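Local coordinates for dipeptide Epimerase (Enterococcus faecalis V583, PDB 3JVA), which belongs to the mandelate racemase/muconate lactonizing enzyme family of the enolase superfamily and carries a magnesium ion in its barrel domain, at residues M1-H7 and V34-E40; P78-I84 and C106-M110; Y125-V129 and A305-A310. All coordinates share one frame. Numbering follows the deposited sequence.

Contact 1 of 3, residues M1-H7 and V34-E40; sequences MKIKQVH and VEIETEE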
loop_
_atom_site.group_PDB
_atom_site.type_symbol
_atom_site.label_atom_id
_atom_site.label_comp_id
_atom_site.label_asym_id
_atom_site.label_seq_id
_atom_site.Cartn_x
_atom_site.Cartn_y
_atom_site.Cartn_z
ATOM N N MET B 1 51.616 6.255 -2.913
ATOM C CA MET B 1 51.857 5.330 -1.770
ATOM C C MET B 1 51.369 3.943 -2.176
ATOM O O MET B 1 50.347 3.808 -2.850
ATOM C CB MET B 1 51.112 5.834 -0.526
ATOM C CG MET B 1 51.377 5.041 0.752
ATOM S SD MET B 1 50.797 5.926 2.239
ATOM C CE MET B 1 49.133 6.249 1.752
ATOM N N LYS B 2 52.111 2.916 -1.778
ATOM C CA LYS B 2 51.759 1.549 -2.135
ATOM C C LYS B 2 52.020 0.568 -1.002
ATOM O O LYS B 2 53.047 0.641 -0.332
ATOM C CB LYS B 2 52.552 1.128 -3.378
ATOM C CG LYS B 2 52.401 -0.333 -3.767
ATOM C CD LYS B 2 53.256 -0.689 -4.987
ATOM C CE LYS B 2 52.650 -0.176 -6.286
ATOM N NZ LYS B 2 52.517 1.305 -6.311
ATOM N N ILE B 3 51.081 -0.353 -0.799
ATOM C CA ILE B 3 51.207 -1.360 0.246
ATOM C C ILE B 3 52.301 -2.366 -0.101
ATOM O O ILE B 3 52.286 -2.972 -1.169
ATOM C CB ILE B 3 49.872 -2.118 0.451
ATOM C CG1 ILE B 3 48.814 -1.157 1.003
ATOM C CG2 ILE B 3 50.079 -3.311 1.392
ATOM C CD1 ILE B 3 47.436 -1.784 1.162
ATOM N N LYS B 4 53.258 -2.531 0.803
ATOM C CA LYS B 4 54.348 -3.474 0.577
ATOM C C LYS B 4 54.033 -4.822 1.206
ATOM O O LYS B 4 54.239 -5.872 0.599
ATOM C CB LYS B 4 55.654 -2.940 1.169
ATOM C CG LYS B 4 56.820 -3.907 1.021
ATOM C CD LYS B 4 58.104 -3.353 1.610
ATOM C CE LYS B 4 59.247 -4.345 1.430
ATOM N NZ LYS B 4 60.536 -3.813 1.951
ATOM N N GLN B 5 53.524 -4.792 2.430
ATOM C CA GLN B 5 53.209 -6.028 3.122
ATOM C C GLN B 5 52.162 -5.780 4.192
ATOM O O GLN B 5 51.997 -4.658 4.672
ATOM C CB GLN B 5 54.481 -6.607 3.754
ATOM C CG GLN B 5 54.318 -7.987 4.381
ATOM C CD GLN B 5 53.772 -9.013 3.405
ATOM O OE1 GLN B 5 52.561 -9.156 3.252
ATOM N NE2 GLN B 5 54.667 -9.720 2.724
ATOM N N VAL B 6 51.448 -6.840 4.544
ATOM C CA VAL B 6 50.413 -6.782 5.563
ATOM C C VAL B 6 50.772 -7.819 6.623
ATOM O O VAL B 6 50.844 -9.009 6.333
ATOM C CB VAL B 6 49.026 -7.123 4.968
ATOM C CG1 VAL B 6 47.977 -7.156 6.074
ATOM C CG2 VAL B 6 48.650 -6.093 3.902
ATOM N N HIS B 7 51.003 -7.360 7.847
ATOM C CA HIS B 7 51.366 -8.245 8.950
ATOM C C HIS B 7 50.208 -8.353 9.932
ATOM O O HIS B 7 49.557 -7.354 10.227
ATOM C CB HIS B 7 52.590 -7.682 9.682
ATOM C CG HIS B 7 53.713 -7.295 8.771
ATOM N ND1 HIS B 7 54.075 -5.983 8.549
ATOM C CD2 HIS B 7 54.543 -8.046 8.009
ATOM C CE1 HIS B 7 55.081 -5.943 7.691
ATOM N NE2 HIS B 7 55.383 -7.182 7.348
ATOM N N VAL B 34 46.490 -5.743 12.963
ATOM C CA VAL B 34 47.172 -5.699 11.680
ATOM C C VAL B 34 48.055 -4.473 11.553
ATOM O O VAL B 34 47.762 -3.408 12.103
ATOM C CB VAL B 34 46.159 -5.682 10.507
ATOM C CG1 VAL B 34 46.900 -5.662 9.168
ATOM C CG2 VAL B 34 45.260 -6.902 10.580
ATOM N N GLU B 35 49.156 -4.645 10.836
ATOM C CA GLU B 35 50.076 -3.558 10.581
ATOM C C GLU B 35 50.319 -3.591 9.083
ATOM O O GLU B 35 50.856 -4.569 8.558
ATOM C CB GLU B 35 51.390 -3.769 11.340
ATOM C CG GLU B 35 51.232 -3.731 12.851
ATOM C CD GLU B 35 52.544 -3.957 13.580
ATOM O OE1 GLU B 35 53.524 -3.250 13.260
ATOM O OE2 GLU B 35 52.592 -4.835 14.472
ATOM N N ILE B 36 49.879 -2.546 8.390
ATOM C CA ILE B 36 50.081 -2.467 6.954
ATOM C C ILE B 36 51.292 -1.582 6.722
ATOM O O ILE B 36 51.322 -0.431 7.158
ATOM C CB ILE B 36 48.855 -1.868 6.235
ATOM C CG1 ILE B 36 47.640 -2.776 6.453
ATOM C CG2 ILE B 36 49.143 -1.722 4.747
ATOM C CD1 ILE B 36 46.412 -2.377 5.652
ATOM N N GLU B 37 52.298 -2.137 6.054
ATOM C CA GLU B 37 53.524 -1.409 5.767
ATOM C C GLU B 37 53.544 -0.983 4.308
ATOM O O GLU B 37 53.258 -1.785 3.424
ATOM C CB GLU B 37 54.739 -2.293 6.069
ATOM C CG GLU B 37 56.045 -1.781 5.470
ATOM C CD GLU B 37 57.227 -2.694 5.760
ATOM O OE1 GLU B 37 57.052 -3.929 5.732
ATOM O OE2 GLU B 37 58.336 -2.176 6.001
ATOM N N THR B 38 53.869 0.281 4.063
ATOM C CA THR B 38 53.937 0.793 2.701
ATOM C C THR B 38 55.381 0.708 2.228
ATOM O O THR B 38 56.295 0.556 3.039
ATOM C CB THR B 38 53.476 2.257 2.621
ATOM O OG1 THR B 38 54.319 3.073 3.447
ATOM C CG2 THR B 38 52.031 2.380 3.092
ATOM N N GLU B 39 55.581 0.795 0.919
ATOM C CA GLU B 39 56.922 0.723 0.349
ATOM C C GLU B 39 57.823 1.816 0.915
ATOM O O GLU B 39 59.017 1.597 1.122
ATOM C CB GLU B 39 56.864 0.858 -1.175
ATOM C CG GLU B 39 56.260 -0.336 -1.912
ATOM C CD GLU B 39 57.103 -1.595 -1.795
ATOM O OE1 GLU B 39 58.342 -1.479 -1.656
ATOM O OE2 GLU B 39 56.528 -2.705 -1.859
ATOM N N GLU B 40 57.244 2.987 1.167
ATOM C CA GLU B 40 58.003 4.119 1.692
ATOM C C GLU B 40 58.356 4.012 3.173
ATOM O O GLU B 40 59.147 4.803 3.686
ATOM C CB GLU B 40 57.249 5.429 1.422
ATOM C CG GLU B 40 55.819 5.465 1.946
ATOM C CD GLU B 40 55.037 6.657 1.416
ATOM O OE1 GLU B 40 55.303 7.800 1.850
ATOM O OE2 GLU B 40 54.158 6.448 0.554
HETATM O O HOH W 1 54.746 3.886 -0.456
HETATM O O HOH W 2 54.093 -3.100 -3.258
#
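On the buried face of this antiparallel pair, I3 and V6 meet V34 and I36: V6 CG1 lies 3.6 Å from V34 CG1, and I3 CG1 lies 3.8 Å from I36 CG2. Helix 59-73, through I73, and helix 96-114, through A105 and L109, cover that face. Q5 and H7 form hydrogen-bonded pairs with E37 and E35, with E35 N to H7 O at 2.8 Å. A classic beta bulge follows: E37 O accepts from both K4 N (2.7 Å) and Q5 N (3.2 Å). Q5, H7, E35 and E37 share the other face, where H7 CE1 lies 3.4 Å from E37 OE1. At the end where K2, E39 and E40 meet, E39 N donates to K2 O (2.8 Å) and one water joins K2 N to E40 OE2, while E40 OE1 has a salt bridge with K113. Chemically, these two inner strands of the enolase-type N-terminal domain's antiparallel sheet are two-faced: aliphatic against the helices, polar on the opposite face, and hydrated where K2 meets E40.

Contact 2 of 3, residues P78-I84 and C106-M110; sequences PFNIEKI and CYDLM
P78-I84, the turn that leads into helix 81-91, packs on one face of helix 96-114 without any hydrogen bond between the segments. P78 and F79 have helix-like backbone angles, and N80 (phi -81°, psi 62°) is the centre of an inverse gamma turn whose I81 N to F79 O bond is weak, at 2.7 Å. N80 then becomes the N-cap: with chi1 t, its OD1 accepts from K83 N at 3.0 Å. C106-M110 is regular helix. The register sets the CA of P78 5.1 Å from that of C106, and the CA of F79 6.1 Å from that of M110.

F79 leaves its backbone away from the helix, yet chi1 -83° and chi2 -77° bring the ring back so that one face lies against M110 CG. M110 has chi1 m, chi2 t and an off-well chi3 of -135°; its CG stands 3.7 Å from the F79 ring centroid, a CH-pi contact, while SD lies obliquely at 4.5 Å from that centroid, a Met-aromatic contact. The M110 CE methyl reaches I81 CB (3.8 Å) and P78 O (3.4 Å). C106, chi1 m, sets SG 3.4 Å from CD1 of I84 (chi1 m, chi2 t). I81, chi1 t and chi2 p, places CD1 3.9 Å from CE1 of Y107 (chi1 m, chi2 95°), and P78 CG lies 3.7 Å from CD1 of L109 (chi1 m, chi2 t). E82 OE1 accepts from K312 N of the second subunit. The joint is thus apolar and sulfur-rich, held by close fit within the N-terminal domain, with polar groups bonded at its margins.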
loop_
_atom_site.group_PDB
_atom_site.type_symbol
_atom_site.label_atom_id
_atom_site.label_comp_id
_atom_site.label_asym_id
_atom_site.label_seq_id
_atom_site.Cartn_x
_atom_site.Cartn_y
_atom_site.Cartn_z
ATOM N N PRO B 78 46.817 2.812 -0.291
ATOM C CA PRO B 78 45.883 2.839 0.843
ATOM C C PRO B 78 44.722 3.820 0.645
ATOM O O PRO B 78 43.637 3.625 1.189
ATOM C CB PRO B 78 46.783 3.226 2.015
ATOM C CG PRO B 78 48.079 2.554 1.658
ATOM C CD PRO B 78 48.212 2.898 0.183
ATOM N N PHE B 79 44.954 4.880 -0.124
ATOM C CA PHE B 79 43.914 5.872 -0.392
ATOM C C PHE B 79 42.817 5.312 -1.287
ATOM O O PHE B 79 41.697 5.831 -1.319
ATOM C CB PHE B 79 44.525 7.114 -1.040
ATOM C CG PHE B 79 45.119 8.067 -0.051
ATOM C CD1 PHE B 79 44.296 8.898 0.704
ATOM C CD2 PHE B 79 46.489 8.094 0.171
ATOM C CE1 PHE B 79 44.835 9.746 1.674
ATOM C CE2 PHE B 79 47.035 8.936 1.138
ATOM C CZ PHE B 79 46.202 9.760 1.889
ATOM N N ASN B 80 43.145 4.254 -2.018
ATOM C CA ASN B 80 42.170 3.622 -2.893
ATOM C C ASN B 80 41.319 2.707 -2.019
ATOM O O ASN B 80 41.286 1.482 -2.205
ATOM C CB ASN B 80 42.877 2.812 -3.979
ATOM C CG ASN B 80 41.942 2.404 -5.096
ATOM O OD1 ASN B 80 40.723 2.558 -4.990
ATOM N ND2 ASN B 80 42.509 1.877 -6.182
ATOM N N ILE B 81 40.632 3.314 -1.055
ATOM C CA ILE B 81 39.790 2.562 -0.129
ATOM C C ILE B 81 38.625 1.918 -0.887
ATOM O O ILE B 81 38.082 0.890 -0.470
ATOM C CB ILE B 81 39.275 3.495 1.006
ATOM C CG1 ILE B 81 38.587 2.672 2.098
ATOM C CG2 ILE B 81 38.325 4.542 0.446
ATOM C CD1 ILE B 81 39.523 1.727 2.848
ATOM N N GLU B 82 38.261 2.526 -2.011
ATOM C CA GLU B 82 37.192 2.016 -2.859
ATOM C C GLU B 82 37.580 0.638 -3.397
ATOM O O GLU B 82 36.803 -0.314 -3.306
ATOM C CB GLU B 82 36.936 2.990 -4.018
ATOM C CG GLU B 82 36.216 4.274 -3.603
ATOM C CD GLU B 82 34.722 4.074 -3.414
ATOM O OE1 GLU B 82 33.998 3.965 -4.424
ATOM O OE2 GLU B 82 34.260 4.017 -2.256
ATOM N N LYS B 83 38.787 0.523 -3.947
ATOM C CA LYS B 83 39.230 -0.761 -4.485
ATOM C C LYS B 83 39.563 -1.751 -3.376
ATOM O O LYS B 83 39.293 -2.945 -3.499
ATOM C CB LYS B 83 40.455 -0.587 -5.394
ATOM C CG LYS B 83 40.926 -1.897 -6.018
ATOM C CD LYS B 83 42.072 -1.700 -7.017
ATOM C CE LYS B 83 42.534 -3.042 -7.594
ATOM N NZ LYS B 83 43.600 -2.899 -8.646
ATOM N N ILE B 84 40.146 -1.264 -2.287
ATOM C CA ILE B 84 40.489 -2.160 -1.199
ATOM C C ILE B 84 39.232 -2.882 -0.702
ATOM O O ILE B 84 39.265 -4.086 -0.464
ATOM C CB ILE B 84 41.203 -1.387 -0.059
ATOM C CG1 ILE B 84 42.615 -1.006 -0.529
ATOM C CG2 ILE B 84 41.285 -2.247 1.200
ATOM C CD1 ILE B 84 43.335 -0.014 0.358
ATOM N N CYS B 106 44.239 1.179 6.811
ATOM C CA CYS B 106 44.358 2.014 5.613
ATOM C C CYS B 106 44.060 3.471 5.938
ATOM O O CYS B 106 44.744 4.371 5.453
ATOM C CB CYS B 106 43.412 1.523 4.511
ATOM S SG CYS B 106 43.955 -0.014 3.725
ATOM N N TYR B 107 43.033 3.719 6.749
ATOM C CA TYR B 107 42.735 5.090 7.112
ATOM C C TYR B 107 43.866 5.655 7.974
ATOM O O TYR B 107 44.179 6.837 7.880
ATOM C CB TYR B 107 41.396 5.194 7.852
ATOM C CG TYR B 107 40.204 5.232 6.924
ATOM C CD1 TYR B 107 39.504 4.070 6.607
ATOM C CD2 TYR B 107 39.790 6.432 6.341
ATOM C CE1 TYR B 107 38.420 4.098 5.731
ATOM C CE2 TYR B 107 38.707 6.474 5.463
ATOM C CZ TYR B 107 38.028 5.303 5.163
ATOM O OH TYR B 107 36.953 5.339 4.305
ATOM N N ASP B 108 44.489 4.811 8.796
ATOM C CA ASP B 108 45.599 5.275 9.634
ATOM C C ASP B 108 46.710 5.731 8.687
ATOM O O ASP B 108 47.310 6.793 8.879
ATOM C CB ASP B 108 46.091 4.145 10.546
ATOM C CG ASP B 108 47.136 4.611 11.554
ATOM O OD1 ASP B 108 47.231 5.832 11.803
ATOM O OD2 ASP B 108 47.853 3.754 12.110
ATOM N N LEU B 109 46.959 4.930 7.648
ATOM C CA LEU B 109 47.981 5.253 6.653
ATOM C C LEU B 109 47.635 6.536 5.903
ATOM O O LEU B 109 48.519 7.329 5.583
ATOM C CB LEU B 109 48.160 4.092 5.659
ATOM C CG LEU B 109 49.024 2.916 6.142
ATOM C CD1 LEU B 109 48.936 1.755 5.156
ATOM C CD2 LEU B 109 50.480 3.385 6.294
ATOM N N MET B 110 46.353 6.744 5.608
ATOM C CA MET B 110 45.942 7.965 4.923
ATOM C C MET B 110 46.313 9.179 5.780
ATOM O O MET B 110 46.846 10.173 5.278
ATOM C CB MET B 110 44.428 7.965 4.674
ATOM C CG MET B 110 43.969 6.986 3.606
ATOM S SD MET B 110 42.214 7.210 3.240
ATOM C CE MET B 110 41.648 5.480 3.207
#

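Contact 3 of 3, residues Y125-V129 and A305-A310; sequences YDNQV and AHLAAA
Y125-V129 leads into strand 128-134 and runs past the last turns of helix 298-310, with the CA of Y125 4.7 Å from that of A310 and the CA of D126 5.0 Å from that of A309. Y125, helix-like in backbone, donates from N to A310 O at 3.1 Å; CA-to-CB points sideways, and with chi1 t the ring continues to the second subunit, where OH bonds E86 OE2. D126 is extended; its N approaches A309 O at 2.9 Å in a weak, bent hydrogen bond, while D126 OD1 accepts from N127 N at 2.7 Å. N127 turns the chain, and Q128 O passes 3.5 Å from A309 CB. V129, extended and chi1 p, faces the helix, placing CG1 4.2 Å from A305 CB and CG2 4.1 Å from A308 CB. It pairs through its backbone with L342 of strand 341-343. Strands 128-134 and 314-317 meet through V129 on A317, as in the closure of the modified (beta/alpha)7-beta barrel of this family.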
loop_
_atom_site.group_PDB
_atom_site.type_symbol
_atom_site.label_atom_id
_atom_site.label_comp_id
_atom_site.label_asym_id
_atom_site.label_seq_id
_atom_site.Cartn_x
_atom_site.Cartn_y
_atom_site.Cartn_z
ATOM N N TYR B 125 34.353 17.687 12.196
ATOM C CA TYR B 125 33.408 18.419 13.043
ATOM C C TYR B 125 33.955 18.766 14.428
ATOM O O TYR B 125 33.725 19.869 14.935
ATOM C CB TYR B 125 32.109 17.629 13.192
ATOM C CG TYR B 125 30.937 18.469 13.654
ATOM C CD1 TYR B 125 30.445 19.507 12.862
ATOM C CD2 TYR B 125 30.302 18.212 14.869
ATOM C CE1 TYR B 125 29.346 20.270 13.269
ATOM C CE2 TYR B 125 29.201 18.968 15.282
ATOM C CZ TYR B 125 28.732 19.993 14.477
ATOM O OH TYR B 125 27.650 20.746 14.880
ATOM N N ASP B 126 34.683 17.836 15.038
ATOM C CA ASP B 126 35.252 18.069 16.363
ATOM C C ASP B 126 36.541 17.259 16.506
ATOM O O ASP B 126 36.817 16.378 15.691
ATOM C CB ASP B 126 34.250 17.636 17.438
ATOM C CG ASP B 126 34.396 18.416 18.730
ATOM O OD1 ASP B 126 35.490 18.958 18.993
ATOM O OD2 ASP B 126 33.410 18.470 19.494
ATOM N N ASN B 127 37.331 17.557 17.536
ATOM C CA ASN B 127 38.580 16.834 17.766
ATOM C C ASN B 127 38.528 16.054 19.075
ATOM O O ASN B 127 39.555 15.638 19.606
ATOM C CB ASN B 127 39.762 17.806 17.793
ATOM C CG ASN B 127 39.697 18.773 18.957
ATOM O OD1 ASN B 127 38.716 18.810 19.695
ATOM N ND2 ASN B 127 40.745 19.569 19.121
ATOM N N GLN B 128 37.323 15.860 19.593
ATOM C CA GLN B 128 37.143 15.125 20.837
ATOM C C GLN B 128 35.729 14.563 20.876
ATOM O O GLN B 128 34.867 14.982 20.101
ATOM C CB GLN B 128 37.360 16.058 22.033
ATOM C CG GLN B 128 36.303 17.149 22.154
ATOM C CD GLN B 128 36.621 18.162 23.243
ATOM O OE1 GLN B 128 35.753 18.921 23.665
ATOM N NE2 GLN B 128 37.871 18.186 23.689
ATOM N N VAL B 129 35.489 13.618 21.777
ATOM C CA VAL B 129 34.165 13.027 21.898
ATOM C C VAL B 129 33.929 12.489 23.307
ATOM O O VAL B 129 34.834 11.957 23.942
ATOM C CB VAL B 129 33.967 11.902 20.848
ATOM C CG1 VAL B 129 34.978 10.794 21.063
ATOM C CG2 VAL B 129 32.542 11.369 20.911
ATOM N N ALA B 305 36.565 6.561 17.707
ATOM C CA ALA B 305 36.539 7.886 18.316
ATOM C C ALA B 305 36.812 8.984 17.289
ATOM O O ALA B 305 36.167 10.031 17.309
ATOM C CB ALA B 305 37.552 7.958 19.463
ATOM N N HIS B 306 37.764 8.751 16.389
ATOM C CA HIS B 306 38.064 9.735 15.351
ATOM C C HIS B 306 36.839 9.916 14.459
ATOM O O HIS B 306 36.490 11.032 14.088
ATOM C CB HIS B 306 39.269 9.281 14.516
ATOM C CG HIS B 306 40.590 9.605 15.146
ATOM N ND1 HIS B 306 41.300 10.745 14.838
ATOM C CD2 HIS B 306 41.298 8.969 16.109
ATOM C CE1 HIS B 306 42.389 10.797 15.584
ATOM N NE2 HIS B 306 42.412 9.732 16.365
ATOM N N LEU B 307 36.186 8.811 14.116
ATOM C CA LEU B 307 34.992 8.869 13.282
ATOM C C LEU B 307 33.861 9.614 13.995
ATOM O O LEU B 307 33.205 10.477 13.407
ATOM C CB LEU B 307 34.516 7.458 12.938
ATOM C CG LEU B 307 33.209 7.415 12.134
ATOM C CD1 LEU B 307 33.373 8.175 10.814
ATOM C CD2 LEU B 307 32.821 5.972 11.877
ATOM N N ALA B 308 33.636 9.267 15.258
ATOM C CA ALA B 308 32.576 9.891 16.046
ATOM C C ALA B 308 32.817 11.390 16.169
ATOM O O ALA B 308 31.910 12.196 15.962
ATOM C CB ALA B 308 32.509 9.252 17.428
ATOM N N ALA B 309 34.046 11.767 16.497
ATOM C CA ALA B 309 34.368 13.179 16.635
ATOM C C ALA B 309 34.208 13.925 15.313
ATOM O O ALA B 309 33.771 15.074 15.288
ATOM C CB ALA B 309 35.796 13.338 17.153
ATOM N N ALA B 310 34.554 13.263 14.212
ATOM C CA ALA B 310 34.490 13.884 12.891
ATOM C C ALA B 310 33.103 14.098 12.296
ATOM O O ALA B 310 32.894 15.059 11.556
ATOM C CB ALA B 310 35.337 13.083 11.908
#

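How the contacts relate
The chemistry of the three contacts differs with their place in the fold. Contacts 1 and 2 share the N-terminal domain and touch: I36 CG2 lies 3.5 Å from L109 CD1, and M1 CE lies 3.5 Å from F79 CE2, so the sheet of contact 1 and the helices of contact 2 build one continuous apolar layer. Contact 2 is wholly buried and depends on side chains; contact 1, partly buried, adds a backbone ladder and charges. Contact 3, also partly buried, belongs to the barrel and combines one good and one weak backbone hydrogen bond with alanine packing. It stands about 15 Å from contact 1 and 8 Å from contact 2 between nearest atoms. Contacts 2 and 3 both reach the second subunit.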